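Local structure of protein angel homolog 2 (Homo sapiens, 6RW0) at residues V54-L60 with S416-L422; N154-R160 with M212-E216; A192-Y198 with V232-N238; K206-L210 with L245-I249. The protein removes 2',3'-cyclic phosphates as a phosphatase of the CCR4 deadenylase family and probably binds the 3' untranslated regions of messenger RNA. All coordinates share one frame; numbering follows the deposited sequence.

Contact 1: V54-L60 with S416-L422; sequences VMSYNIL and SDHLPLL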
# COMPACT_ATOMS: atom_id res chain seq x y z
N VAL A 54 10.37 7.08 -3.66
CA VAL A 54 9.38 6.02 -3.75
C VAL A 54 8.01 6.65 -3.97
O VAL A 54 7.61 7.54 -3.22
CB VAL A 54 9.33 5.16 -2.47
CG1 VAL A 54 8.25 4.07 -2.60
CG2 VAL A 54 10.67 4.56 -2.14
N MET A 55 7.31 6.13 -4.96
CA MET A 55 5.94 6.54 -5.27
C MET A 55 5.00 5.35 -5.02
O MET A 55 5.34 4.28 -5.48
CB MET A 55 5.81 6.96 -6.72
CG MET A 55 4.38 7.24 -7.10
SD MET A 55 4.21 7.69 -8.84
CE MET A 55 4.59 9.42 -8.73
N SER A 56 3.91 5.53 -4.28
CA SER A 56 2.87 4.50 -4.07
C SER A 56 1.61 5.03 -4.74
O SER A 56 1.21 6.12 -4.40
CB SER A 56 2.64 4.21 -2.62
OG SER A 56 1.74 3.14 -2.48
N TYR A 57 1.02 4.31 -5.68
CA TYR A 57 -0.13 4.83 -6.43
C TYR A 57 -1.11 3.71 -6.77
O TYR A 57 -0.73 2.83 -7.50
CB TYR A 57 0.39 5.49 -7.71
CG TYR A 57 -0.54 6.43 -8.44
CD1 TYR A 57 -1.76 6.80 -7.91
CD2 TYR A 57 -0.14 6.98 -9.63
CE1 TYR A 57 -2.58 7.68 -8.58
CE2 TYR A 57 -0.95 7.87 -10.31
CZ TYR A 57 -2.18 8.21 -9.79
OH TYR A 57 -2.99 9.08 -10.44
N ASN A 58 -2.35 3.80 -6.30
CA ASN A 58 -3.44 2.91 -6.74
C ASN A 58 -4.00 3.63 -7.98
O ASN A 58 -4.56 4.68 -7.81
CB ASN A 58 -4.45 2.72 -5.61
CG ASN A 58 -5.65 1.91 -6.06
OD1 ASN A 58 -6.01 1.94 -7.20
ND2 ASN A 58 -6.26 1.21 -5.13
N ILE A 59 -3.80 3.08 -9.17
CA ILE A 59 -4.09 3.79 -10.45
C ILE A 59 -5.52 3.56 -10.93
O ILE A 59 -5.87 4.19 -11.91
CB ILE A 59 -3.04 3.42 -11.51
CG1 ILE A 59 -3.16 1.97 -12.01
CG2 ILE A 59 -1.65 3.72 -11.00
CD1 ILE A 59 -2.32 1.67 -13.22
N LEU A 60 -6.30 2.72 -10.27
CA LEU A 60 -7.69 2.42 -10.60
C LEU A 60 -7.78 1.55 -11.85
O LEU A 60 -7.54 2.01 -12.97
CB LEU A 60 -8.57 3.67 -10.69
CG LEU A 60 -10.04 3.45 -11.07
CD1 LEU A 60 -10.79 2.49 -10.16
CD2 LEU A 60 -10.74 4.82 -11.10
N SER A 416 -6.95 8.82 -11.44
CA SER A 416 -7.33 7.74 -10.54
C SER A 416 -8.26 8.28 -9.46
O SER A 416 -8.35 9.50 -9.25
CB SER A 416 -6.09 7.12 -9.90
OG SER A 416 -6.48 6.19 -8.92
N ASP A 417 -8.99 7.38 -8.79
CA ASP A 417 -9.74 7.76 -7.60
C ASP A 417 -8.85 7.82 -6.36
O ASP A 417 -9.35 8.14 -5.27
CB ASP A 417 -11.01 6.92 -7.37
CG ASP A 417 -10.75 5.45 -7.19
OD1 ASP A 417 -9.64 4.98 -7.49
OD2 ASP A 417 -11.69 4.75 -6.75
N HIS A 418 -7.55 7.57 -6.50
CA HIS A 418 -6.59 7.81 -5.45
C HIS A 418 -5.58 8.86 -5.89
O HIS A 418 -5.40 9.13 -7.08
CB HIS A 418 -5.78 6.55 -5.09
CG HIS A 418 -6.61 5.45 -4.54
ND1 HIS A 418 -6.45 4.96 -3.26
CD2 HIS A 418 -7.63 4.74 -5.08
CE1 HIS A 418 -7.32 3.99 -3.04
NE2 HIS A 418 -8.05 3.84 -4.13
N LEU A 419 -4.90 9.48 -4.88
CA LEU A 419 -3.75 10.32 -5.17
C LEU A 419 -2.46 9.53 -5.01
O LEU A 419 -2.37 8.64 -4.15
CB LEU A 419 -3.69 11.47 -4.16
CG LEU A 419 -4.84 12.46 -4.20
CD1 LEU A 419 -4.73 13.46 -3.05
CD2 LEU A 419 -4.87 13.19 -5.51
N PRO A 420 -1.42 9.83 -5.80
CA PRO A 420 -0.12 9.19 -5.57
C PRO A 420 0.58 9.76 -4.35
O PRO A 420 0.54 10.97 -4.11
CB PRO A 420 0.66 9.49 -6.85
CG PRO A 420 0.05 10.77 -7.36
CD PRO A 420 -1.41 10.72 -6.98
N LEU A 421 1.22 8.89 -3.59
CA LEU A 421 2.06 9.26 -2.46
C LEU A 421 3.51 9.23 -2.93
O LEU A 421 3.87 8.39 -3.77
CB LEU A 421 1.87 8.25 -1.32
CG LEU A 421 0.62 8.42 -0.46
CD1 LEU A 421 -0.68 8.26 -1.23
CD2 LEU A 421 0.64 7.43 0.72
N LEU A 422 4.33 10.14 -2.43
CA LEU A 422 5.71 10.22 -2.90
C LEU A 422 6.60 10.68 -1.76
O LEU A 422 6.28 11.66 -1.08
CB LEU A 422 5.80 11.18 -4.09
CG LEU A 422 7.16 11.37 -4.76
CD1 LEU A 422 7.68 10.11 -5.44
CD2 LEU A 422 7.06 12.52 -5.78
O HOH W 1 -5.09 10.63 -9.49
O HOH W 2 -2.55 5.83 -4.24
O HOH W 3 -8.89 2.42 -7.13
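S56 and L421 form an antiparallel hydrogen-bonded pair: S56 N donates to L421 O (2.9 Å) and L421 N returns a nearly straight bond to S56 O (170°). M55 and L422 form the adjacent non-hydrogen-bonded pair, with M55 CB 3.9 Å from L422 CD1. Between these bonds and S416 a water bridges N58 N to L419 O. P420 CB sits over one face of the Y57 ring, a CH-pi contact, 3.7 Å from the centroid. I59 CG2 covers the opposite face, and Y57 OH bonds E92. S416 OG donates to N58 O (2.7 Å) and accepts from H418 N, which makes an ST turn. The N58 amide is stacked on the H418 imidazole, planes 11° apart. With CG anti to the backbone N (chi1 175°), N58 also lays CB over the ring, 3.7 Å from the centroid. N58 ND2 is gripped by D236 and E105, while H418 ND1 bonds D364. The N58 side chain is about 4 Å from a bound magnesium ion. A strand end and the loop leading into its neighbour thus bring the two together; an asparagine near the metal with a histidine stacked on it fits the active site of the endonuclease/exonuclease/phosphatase fold.

Contact 2: N154-R160 with M212-E216; sequences NPVEFFR and MLLAE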
# COMPACT_ATOMS: atom_id res chain seq x y z
N ASN A 154 9.62 -11.86 -4.53
CA ASN A 154 8.96 -12.67 -3.50
C ASN A 154 7.47 -12.35 -3.50
O ASN A 154 7.01 -11.48 -2.74
CB ASN A 154 9.62 -12.41 -2.16
CG ASN A 154 11.14 -12.57 -2.24
OD1 ASN A 154 11.65 -13.67 -2.13
ND2 ASN A 154 11.84 -11.47 -2.46
N PRO A 155 6.69 -13.02 -4.33
CA PRO A 155 5.25 -12.79 -4.34
C PRO A 155 4.59 -13.38 -3.11
O PRO A 155 5.07 -14.35 -2.51
CB PRO A 155 4.79 -13.53 -5.61
CG PRO A 155 5.77 -14.70 -5.74
CD PRO A 155 7.10 -14.08 -5.29
N VAL A 156 3.43 -12.83 -2.76
CA VAL A 156 2.62 -13.32 -1.65
C VAL A 156 1.19 -13.47 -2.15
O VAL A 156 0.60 -12.50 -2.66
CB VAL A 156 2.65 -12.36 -0.45
CG1 VAL A 156 1.96 -12.96 0.74
CG2 VAL A 156 4.09 -11.97 -0.09
N GLU A 157 0.62 -14.67 -2.02
CA GLU A 157 -0.79 -14.90 -2.30
C GLU A 157 -1.53 -15.04 -0.97
O GLU A 157 -1.19 -15.92 -0.17
CB GLU A 157 -0.99 -16.17 -3.12
CG GLU A 157 -0.47 -16.03 -4.54
CD GLU A 157 -0.65 -17.27 -5.40
OE1 GLU A 157 -1.03 -18.34 -4.88
OE2 GLU A 157 -0.39 -17.14 -6.62
N PHE A 158 -2.53 -14.19 -0.74
CA PHE A 158 -3.28 -14.30 0.51
C PHE A 158 -4.35 -15.38 0.44
O PHE A 158 -4.85 -15.80 1.49
CB PHE A 158 -3.90 -12.96 0.91
CG PHE A 158 -2.89 -11.83 1.09
CD1 PHE A 158 -1.67 -12.04 1.72
CD2 PHE A 158 -3.19 -10.56 0.64
CE1 PHE A 158 -0.77 -10.99 1.87
CE2 PHE A 158 -2.31 -9.53 0.80
CZ PHE A 158 -1.08 -9.74 1.41
N PHE A 159 -4.66 -15.85 -0.75
CA PHE A 159 -5.66 -16.93 -0.90
C PHE A 159 -5.03 -18.26 -0.49
O PHE A 159 -4.04 -18.63 -1.08
CB PHE A 159 -6.15 -17.04 -2.34
CG PHE A 159 -7.12 -18.16 -2.55
CD1 PHE A 159 -8.36 -18.13 -1.98
CD2 PHE A 159 -6.75 -19.28 -3.27
CE1 PHE A 159 -9.24 -19.18 -2.13
CE2 PHE A 159 -7.64 -20.33 -3.43
CZ PHE A 159 -8.88 -20.28 -2.85
N ARG A 160 -5.59 -18.96 0.49
CA ARG A 160 -5.12 -20.30 0.86
C ARG A 160 -6.31 -21.26 0.68
O ARG A 160 -7.21 -21.19 1.45
CB ARG A 160 -4.61 -20.32 2.30
CG ARG A 160 -3.23 -19.71 2.47
CD ARG A 160 -2.14 -20.62 1.98
NE ARG A 160 -2.06 -21.85 2.74
CZ ARG A 160 -1.22 -22.07 3.75
NH1 ARG A 160 -0.32 -21.17 4.08
NH2 ARG A 160 -1.32 -23.18 4.46
N MET A 212 0.56 -12.02 6.82
CA MET A 212 1.25 -12.76 5.77
C MET A 212 2.28 -11.89 5.05
O MET A 212 3.39 -12.35 4.76
CB MET A 212 0.22 -13.32 4.79
CG MET A 212 -0.62 -14.43 5.40
SD MET A 212 -2.10 -14.85 4.46
CE MET A 212 -1.42 -15.89 3.29
N LEU A 213 1.93 -10.63 4.76
CA LEU A 213 2.92 -9.73 4.17
C LEU A 213 4.08 -9.48 5.13
O LEU A 213 5.25 -9.53 4.74
CB LEU A 213 2.26 -8.40 3.80
CG LEU A 213 3.17 -7.44 3.03
CD1 LEU A 213 3.48 -7.98 1.65
CD2 LEU A 213 2.52 -6.07 2.95
N LEU A 214 3.77 -9.21 6.40
CA LEU A 214 4.82 -8.97 7.38
C LEU A 214 5.74 -10.18 7.54
O LEU A 214 6.96 -10.03 7.70
CB LEU A 214 4.23 -8.56 8.73
CG LEU A 214 3.50 -7.21 8.75
CD1 LEU A 214 2.87 -7.00 10.12
CD2 LEU A 214 4.42 -6.04 8.41
N ALA A 215 5.18 -11.39 7.51
CA ALA A 215 6.02 -12.58 7.59
C ALA A 215 6.95 -12.69 6.39
O ALA A 215 8.12 -13.05 6.54
CB ALA A 215 5.15 -13.84 7.71
N GLU A 216 6.46 -12.39 5.19
CA GLU A 216 7.34 -12.43 4.03
C GLU A 216 8.46 -11.40 4.18
O GLU A 216 9.63 -11.70 3.91
CB GLU A 216 6.56 -12.19 2.74
CG GLU A 216 7.39 -12.41 1.50
CD GLU A 216 7.64 -13.87 1.20
OE1 GLU A 216 6.92 -14.75 1.72
OE2 GLU A 216 8.58 -14.15 0.43
O HOH W 4 4.75 -15.64 -0.05
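M212 and F158 make the main apolar contact, running antiparallel alongside each other. M212 CB lies 3.8 Å from F158 CD1. The sulfur adds an oblique Met-aromatic contact, with SD 5.2 Å from the ring centroid. The M212 chain bends at its last torsion (chi3 82°), which carries CE back to the strand end, 3.7 Å from F158 CA and 3.5 Å from E157 O. The far side of the F158 ring reaches L213, with CZ 4.3 Å from L213 CB. An alanine in place of F158 is likely to leave M212 CB and SD without their aromatic partner and to open a gap beside L213. V156 supplies the other apolar surface. Its CG2 packs against the aliphatic part of E216, 3.7 Å from CG, and more loosely against L213 CD1. This is a helix laid against a sheet strand: the axes run nearly antiparallel at 158° and approach to 9.2 Å. Helix 203-220 is the crossover between strands 189-195 and 231-236, and here it also packs on strand 148-157 of the same sheet. The polar contacts lie around E216. No direct hydrogen bond joins the segments. A water donates to both P155 O and E216 OE1 (2.9 Å to the latter), and E216 OE1 also bonds Y294. E216 OE2 comes close to N154 CB, while the N154 amide bonds S152 and V174.

Contact 3: A192-Y198 with V232-N238; sequences ANTHLLY and VMCGDFN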
# COMPACT_ATOMS: atom_id res chain seq x y z
N ALA A 192 8.18 -3.54 -0.21
CA ALA A 192 6.97 -4.34 -0.17
C ALA A 192 5.80 -3.51 -0.65
O ALA A 192 5.77 -2.29 -0.48
CB ALA A 192 6.71 -4.85 1.24
N ASN A 193 4.82 -4.19 -1.26
CA ASN A 193 3.63 -3.56 -1.81
C ASN A 193 2.47 -4.52 -1.65
O ASN A 193 2.62 -5.73 -1.83
CB ASN A 193 3.91 -3.23 -3.28
CG ASN A 193 2.78 -2.49 -3.97
OD1 ASN A 193 1.91 -1.90 -3.33
ND2 ASN A 193 2.80 -2.49 -5.30
N THR A 194 1.30 -3.98 -1.31
CA THR A 194 0.11 -4.81 -1.22
C THR A 194 -1.13 -3.97 -1.45
O THR A 194 -1.09 -2.74 -1.46
CB THR A 194 0.04 -5.53 0.14
OG1 THR A 194 -0.96 -6.56 0.10
CG2 THR A 194 -0.34 -4.58 1.28
N HIS A 195 -2.25 -4.68 -1.61
CA HIS A 195 -3.58 -4.09 -1.69
C HIS A 195 -4.46 -5.05 -0.88
O HIS A 195 -4.77 -6.15 -1.34
CB HIS A 195 -4.03 -3.95 -3.13
CG HIS A 195 -5.29 -3.17 -3.30
ND1 HIS A 195 -5.85 -2.92 -4.54
CD2 HIS A 195 -6.11 -2.60 -2.39
CE1 HIS A 195 -6.96 -2.23 -4.38
NE2 HIS A 195 -7.14 -2.00 -3.09
N LEU A 196 -4.80 -4.66 0.34
CA LEU A 196 -5.57 -5.53 1.22
C LEU A 196 -7.05 -5.53 0.86
O LEU A 196 -7.56 -4.61 0.21
CB LEU A 196 -5.43 -5.10 2.69
CG LEU A 196 -4.02 -5.10 3.28
CD1 LEU A 196 -4.09 -4.83 4.78
CD2 LEU A 196 -3.29 -6.41 3.00
N LEU A 197 -7.73 -6.59 1.28
CA LEU A 197 -9.17 -6.74 1.09
C LEU A 197 -9.94 -5.47 1.43
O LEU A 197 -9.74 -4.88 2.49
CB LEU A 197 -9.65 -7.85 2.03
CG LEU A 197 -11.14 -8.15 2.01
CD1 LEU A 197 -11.52 -8.66 0.63
CD2 LEU A 197 -11.49 -9.16 3.07
N TYR A 198 -10.87 -5.07 0.57
CA TYR A 198 -11.68 -3.87 0.83
C TYR A 198 -12.73 -4.14 1.92
O TYR A 198 -12.77 -3.34 2.81
CB TYR A 198 -12.38 -3.40 -0.44
CG TYR A 198 -13.47 -2.41 -0.15
CD1 TYR A 198 -13.17 -1.14 0.29
CD2 TYR A 198 -14.80 -2.77 -0.20
CE1 TYR A 198 -14.15 -0.24 0.64
CE2 TYR A 198 -15.80 -1.88 0.15
CZ TYR A 198 -15.47 -0.61 0.56
OH TYR A 198 -16.46 0.25 0.92
N VAL A 232 10.86 -0.43 3.04
CA VAL A 232 9.81 0.49 2.63
C VAL A 232 8.61 -0.37 2.27
O VAL A 232 8.71 -1.24 1.39
CB VAL A 232 10.25 1.37 1.45
CG1 VAL A 232 9.12 2.33 1.10
CG2 VAL A 232 11.50 2.14 1.79
N MET A 233 7.49 -0.16 2.96
CA MET A 233 6.27 -0.95 2.79
C MET A 233 5.16 -0.00 2.35
O MET A 233 4.72 0.85 3.14
CB MET A 233 5.90 -1.70 4.06
CG MET A 233 4.61 -2.50 3.93
SD MET A 233 4.19 -3.48 5.38
CE MET A 233 3.61 -2.22 6.52
N CYS A 234 4.73 -0.15 1.11
CA CYS A 234 3.72 0.70 0.50
C CYS A 234 2.43 -0.06 0.28
O CYS A 234 2.41 -1.30 0.20
CB CYS A 234 4.17 1.15 -0.89
SG CYS A 234 5.67 2.13 -0.91
N GLY A 235 1.36 0.68 0.11
CA GLY A 235 0.19 0.06 -0.48
C GLY A 235 -1.11 0.73 -0.08
O GLY A 235 -1.15 1.75 0.61
N ASP A 236 -2.19 0.10 -0.55
CA ASP A 236 -3.56 0.44 -0.20
C ASP A 236 -3.99 -0.60 0.83
O ASP A 236 -4.20 -1.77 0.51
CB ASP A 236 -4.43 0.41 -1.45
CG ASP A 236 -5.88 0.75 -1.16
OD1 ASP A 236 -6.30 0.68 0.01
OD2 ASP A 236 -6.62 1.07 -2.13
N PHE A 237 -4.06 -0.16 2.09
CA PHE A 237 -4.37 -1.04 3.22
C PHE A 237 -5.85 -1.05 3.55
O PHE A 237 -6.27 -1.80 4.43
CB PHE A 237 -3.52 -0.66 4.45
CG PHE A 237 -2.05 -0.96 4.27
CD1 PHE A 237 -1.25 -0.15 3.47
CD2 PHE A 237 -1.49 -2.08 4.86
CE1 PHE A 237 0.08 -0.45 3.27
CE2 PHE A 237 -0.15 -2.37 4.67
CZ PHE A 237 0.63 -1.56 3.87
N ASN A 238 -6.65 -0.24 2.85
CA ASN A 238 -8.10 -0.16 3.09
C ASN A 238 -8.39 -0.01 4.58
O ASN A 238 -9.36 -0.55 5.11
CB ASN A 238 -8.82 -1.35 2.46
CG ASN A 238 -9.20 -1.08 1.02
OD1 ASN A 238 -9.73 -0.03 0.68
ND2 ASN A 238 -8.89 -2.03 0.15
O HOH W 5 -9.97 -1.70 -2.59
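Strands 192-195 and 232-236 pair in parallel, from A192 with M233 to H195 with D236, at the heart of the fold. They belong to one beta-alpha-beta unit, with helix 203-220 as the crossover. The axes of 192-195 and 232-236 approach to 4.6 Å. Five backbone bonds join the chains, from A192 N to V232 O through L196 N to D236 O. A192 CB meets M233 CG on one face, and there T194 CG2 also stands over the F237 ring. At G235 a side chain would run into T194 O and the preceding carbonyl. H195 and D236 lie side by side on the opposite face; the H195 side chain is about 5 Å from a bound magnesium ion. The imidazole and carboxylate planes are 21° apart. H195 NE2 is 3.3 Å from D236 OD2, but the angle is poor for a hydrogen bond. D236 OD1 accepts from N238 N (3.0 Å), an Asx turn that folds the chain after the strand. A leucine at D236 would probably leave N238 N without its acceptor, take one of two partners from N58 ND2 and free the turn to shift. The Y198 ring turns an edge to N238 OD1, CD1 lying 3.6 Å away. N238 ND2 donates to L196 O (2.9 Å), which lies in the amide plane, and its other partner is a water 3.0 Å away that also bonds H195 NE2.

Contact 4: K206-L210 with L245-I249; sequences KLTQL and LYSFI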
# COMPACT_ATOMS: atom_id res chain seq x y z
N LYS A 206 -8.37 -9.03 6.92
CA LYS A 206 -7.39 -7.97 6.73
C LYS A 206 -6.15 -8.17 7.59
O LYS A 206 -5.02 -8.01 7.11
CB LYS A 206 -7.99 -6.61 7.07
CG LYS A 206 -8.79 -5.94 6.02
CD LYS A 206 -8.77 -4.44 6.36
CE LYS A 206 -9.21 -3.60 5.19
NZ LYS A 206 -10.64 -3.69 4.92
N LEU A 207 -6.33 -8.43 8.90
CA LEU A 207 -5.18 -8.60 9.78
C LEU A 207 -4.37 -9.82 9.40
O LEU A 207 -3.14 -9.81 9.51
CB LEU A 207 -5.63 -8.71 11.24
CG LEU A 207 -5.95 -7.37 11.88
CD1 LEU A 207 -6.64 -7.58 13.21
CD2 LEU A 207 -4.72 -6.51 12.05
N THR A 208 -5.02 -10.88 8.93
CA THR A 208 -4.29 -12.08 8.54
C THR A 208 -3.50 -11.84 7.26
O THR A 208 -2.35 -12.28 7.14
CB THR A 208 -5.25 -13.26 8.40
OG1 THR A 208 -5.99 -13.44 9.62
CG2 THR A 208 -4.50 -14.56 8.15
N GLN A 209 -4.10 -11.14 6.29
CA GLN A 209 -3.37 -10.75 5.09
C GLN A 209 -2.15 -9.90 5.45
O GLN A 209 -1.04 -10.13 4.96
CB GLN A 209 -4.29 -10.00 4.13
CG GLN A 209 -5.40 -10.86 3.56
CD GLN A 209 -6.23 -10.15 2.50
OE1 GLN A 209 -6.23 -8.93 2.40
NE2 GLN A 209 -6.96 -10.94 1.70
N LEU A 210 -2.35 -8.91 6.31
CA LEU A 210 -1.21 -8.10 6.75
C LEU A 210 -0.14 -8.96 7.40
O LEU A 210 1.06 -8.79 7.12
CB LEU A 210 -1.70 -7.02 7.72
CG LEU A 210 -0.61 -6.16 8.34
CD1 LEU A 210 0.11 -5.35 7.27
CD2 LEU A 210 -1.18 -5.24 9.40
N LEU A 245 -5.72 -1.61 12.89
CA LEU A 245 -4.73 -2.14 11.96
C LEU A 245 -3.58 -1.16 11.75
O LEU A 245 -2.40 -1.56 11.77
CB LEU A 245 -5.43 -2.50 10.65
CG LEU A 245 -4.54 -3.19 9.62
CD1 LEU A 245 -5.32 -4.20 8.77
CD2 LEU A 245 -3.82 -2.19 8.70
N TYR A 246 -3.88 0.12 11.59
CA TYR A 246 -2.83 1.13 11.46
C TYR A 246 -1.96 1.16 12.70
O TYR A 246 -0.72 1.20 12.61
CB TYR A 246 -3.47 2.50 11.25
CG TYR A 246 -2.45 3.62 11.17
CD1 TYR A 246 -1.87 3.97 9.96
CD2 TYR A 246 -2.05 4.29 12.31
CE1 TYR A 246 -0.93 4.98 9.90
CE2 TYR A 246 -1.11 5.31 12.26
CZ TYR A 246 -0.55 5.64 11.04
OH TYR A 246 0.39 6.65 10.95
N SER A 247 -2.58 1.17 13.88
CA SER A 247 -1.82 1.24 15.12
C SER A 247 -0.90 0.04 15.27
O SER A 247 0.22 0.16 15.77
CB SER A 247 -2.79 1.32 16.30
OG SER A 247 -3.59 2.49 16.21
N PHE A 248 -1.37 -1.15 14.85
CA PHE A 248 -0.52 -2.33 14.89
C PHE A 248 0.75 -2.12 14.06
O PHE A 248 1.86 -2.42 14.51
CB PHE A 248 -1.30 -3.56 14.42
CG PHE A 248 -0.45 -4.78 14.24
CD1 PHE A 248 0.33 -5.24 15.28
CD2 PHE A 248 -0.42 -5.47 13.04
CE1 PHE A 248 1.15 -6.34 15.14
CE2 PHE A 248 0.39 -6.59 12.90
CZ PHE A 248 1.17 -7.02 13.94
N ILE A 249 0.60 -1.60 12.84
CA ILE A 249 1.77 -1.37 12.01
C ILE A 249 2.73 -0.41 12.71
O ILE A 249 3.94 -0.66 12.78
CB ILE A 249 1.36 -0.84 10.62
CG1 ILE A 249 0.55 -1.90 9.89
CG2 ILE A 249 2.60 -0.46 9.79
CD1 ILE A 249 -0.07 -1.44 8.58
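K206 NZ is gripped by three oxygens: the backbone O of L197, the backbone O of Y198 and OE1 of Q267. Its aliphatic root takes part in the contact, with K206 CB 4.0 Å from L245 CD1. The chain then leads away from the second helix, and a bend at its last torsion (chi4 72°) sets the amine among its acceptors. The buried amine thus ties helix 203-220 to the backbone of L197 and Y198. Between the two helices themselves there is no hydrogen bond, and all other contacts are apolar. L245 points at the first helix and fits between K206, L207 and L210. Its CD1 lies 4.1 Å from L207 CD2. L245 CG touches L210 CD2 at 3.9 Å. The helices, 203-220 and 244-251, run roughly parallel at 23°, with segment axes 11.4 Å apart. The first is the crossover helix of the beta-alpha-beta unit; the second follows strand 231-236 in the chain. Side chains alone bridge this spacing. L210 touches three residues of the second helix, L245, F248 and I249. With CG anti to the backbone N (chi1 176°), it extends toward that helix, and its CD2 branch does most of the touching. CD2 meets the edge of the F248 ring, near the ring plane, 3.7 Å from F248 CD2. The same methyl lies 3.8 Å from I249 CG1. The other branch, L210 CD1, comes within 4.1 Å of I249 CD1.

Contacts 1 and 3 meet at the magnesium site, their centres 11 Å apart. N58 ND2 of contact 1 lies 3.0 Å from D236 OD2 of contact 3, and H418 CE1 comes within 3.1 Å of the same oxygen. The two contacts belong to different sheets, which face each other here. Contacts 2 and 4 share helix 203-220, which packs against the second sheet; contact 2 joins it to strand 148-157. L213 CD2 of contact 2 packs on T194 CG2 of contact 3 at 3.6 Å. Contact 4 reaches contact 3 through Q209 OE1, 3.0 Å from L197 N. Contacts 1 and 2 do not touch; their centres are 22 Å apart.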